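Local coordinates for fibrinogen alpha subunit (Gallus gallus, PDB 1M1J), which is cleaved by thrombin and then probably polymerises with the beta and gamma chains into the insoluble fibrin matrix of blood clots, at residues Q125-A128 against T129-R133. Residues are numbered along the deposited sequence; the frame is centred on the assembly and turned at random.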
# COMPACT_ATOMS: atom_id res chain seq x y z
N GLN D 125 30.74 -2.29 107.01
CA GLN D 125 29.90 -2.56 108.18
C GLN D 125 30.80 -2.71 109.40
O GLN D 125 30.65 -2.00 110.39
CB GLN D 125 29.12 -3.85 107.98
CG GLN D 125 28.00 -4.06 108.98
CD GLN D 125 26.81 -3.16 108.71
OE1 GLN D 125 26.11 -3.32 107.71
NE2 GLN D 125 26.58 -2.20 109.60
N ARG D 126 31.74 -3.64 109.30
CA ARG D 126 32.68 -3.90 110.39
C ARG D 126 33.52 -2.66 110.67
O ARG D 126 33.53 -2.15 111.79
CB ARG D 126 33.58 -5.08 110.04
CG ARG D 126 32.81 -6.34 109.68
CD ARG D 126 33.44 -7.58 110.29
NE ARG D 126 34.85 -7.72 109.94
CZ ARG D 126 35.63 -8.71 110.37
NH1 ARG D 126 35.14 -9.65 111.17
NH2 ARG D 126 36.91 -8.75 110.01
N VAL D 127 34.22 -2.17 109.65
CA VAL D 127 35.04 -0.98 109.81
C VAL D 127 34.25 0.10 110.53
O VAL D 127 34.77 0.81 111.39
CB VAL D 127 35.50 -0.43 108.45
CG1 VAL D 127 36.18 0.93 108.64
CG2 VAL D 127 36.45 -1.41 107.80
N ALA D 128 32.97 0.21 110.19
CA ALA D 128 32.11 1.20 110.82
C ALA D 128 32.11 1.04 112.34
O ALA D 128 32.48 1.97 113.06
CB ALA D 128 30.70 1.09 110.28
N THR D 129 31.69 -0.13 112.82
CA THR D 129 31.63 -0.37 114.26
C THR D 129 32.96 -0.13 114.96
O THR D 129 33.01 0.51 116.01
CB THR D 129 31.18 -1.80 114.59
OG1 THR D 129 32.15 -2.73 114.10
CG2 THR D 129 29.83 -2.09 113.96
N GLN D 130 34.05 -0.64 114.38
CA GLN D 130 35.36 -0.43 114.98
C GLN D 130 35.62 1.05 115.23
O GLN D 130 36.30 1.41 116.18
CB GLN D 130 36.46 -1.00 114.10
CG GLN D 130 36.77 -2.45 114.38
CD GLN D 130 37.90 -2.96 113.53
OE1 GLN D 130 38.87 -2.23 113.27
NE2 GLN D 130 37.81 -4.21 113.09
N VAL D 131 35.07 1.90 114.36
CA VAL D 131 35.25 3.34 114.53
C VAL D 131 34.35 3.82 115.66
O VAL D 131 34.73 4.72 116.43
CB VAL D 131 34.91 4.10 113.23
CG1 VAL D 131 35.22 5.58 113.39
CG2 VAL D 131 35.71 3.53 112.07
N ASN D 132 33.17 3.23 115.78
CA ASN D 132 32.23 3.58 116.84
C ASN D 132 32.81 3.13 118.17
O ASN D 132 32.91 3.91 119.12
CB ASN D 132 30.88 2.88 116.62
CG ASN D 132 30.04 3.55 115.55
OD1 ASN D 132 29.00 3.03 115.16
ND2 ASN D 132 30.48 4.72 115.08
N ARG D 133 33.18 1.85 118.23
CA ARG D 133 33.76 1.25 119.42
C ARG D 133 34.94 2.11 119.90
O ARG D 133 35.10 2.34 121.10
CB ARG D 133 34.22 -0.17 119.10
CG ARG D 133 34.31 -1.08 120.31
CD ARG D 133 34.92 -2.42 119.93
NE ARG D 133 34.17 -3.08 118.87
CZ ARG D 133 34.63 -4.11 118.16
NH1 ARG D 133 35.84 -4.59 118.39
NH2 ARG D 133 33.87 -4.64 117.21
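Thr-129 and Arg-126 meet because the threonine chi1 of 64° sets OG1 between its own backbone N and carbonyl carbon, swung back over the preceding turn. There Thr-129 OG1 donates to Arg-126 O at 2.8 Å, approaching in the carbonyl plane on a lone pair with a C=O...O angle of 132°. Arg-126 O also accepts Gln-130 N at 3.0 Å, nearly end-on to the carbonyl, so two donors grip one acceptor. This is the familiar way in which a threonine inside a helix satisfies its hydroxyl against the backbone of the previous turn. The Thr-129 methyl CG2, anti to the carbonyl carbon, points back to the preceding turn too and lies 3.7 Å from Gln-125 O, the carbonyl that accepts Thr-129 N.

Val-131 reaches back along another side of the helix: with CG1 anti to the backbone N (chi1 -175°), Val-131 CG2 is left beside that nitrogen and packs 4.3 Å from CG1 of Val-127. The backbone continues the i to i+4 hydrogen bonds, including Val-131 N to Val-127 O and Asn-132 N to Ala-128 O, the latter 3.1 Å long.

The stretch belongs to the long helix 82-160, one helix of the fibrinogen coiled coil, and two chains of other proteins flank it. Acidic side chains of one of these neighbouring chains form salt bridges with Arg-126 and Arg-133, and its backbone hydrogen-bonds Gln-130 NE2; the other neighbouring chain packs a polar side chain on Val-127 and an aromatic one on Ala-128, while Thr-129 lies on an exposed part of the helix.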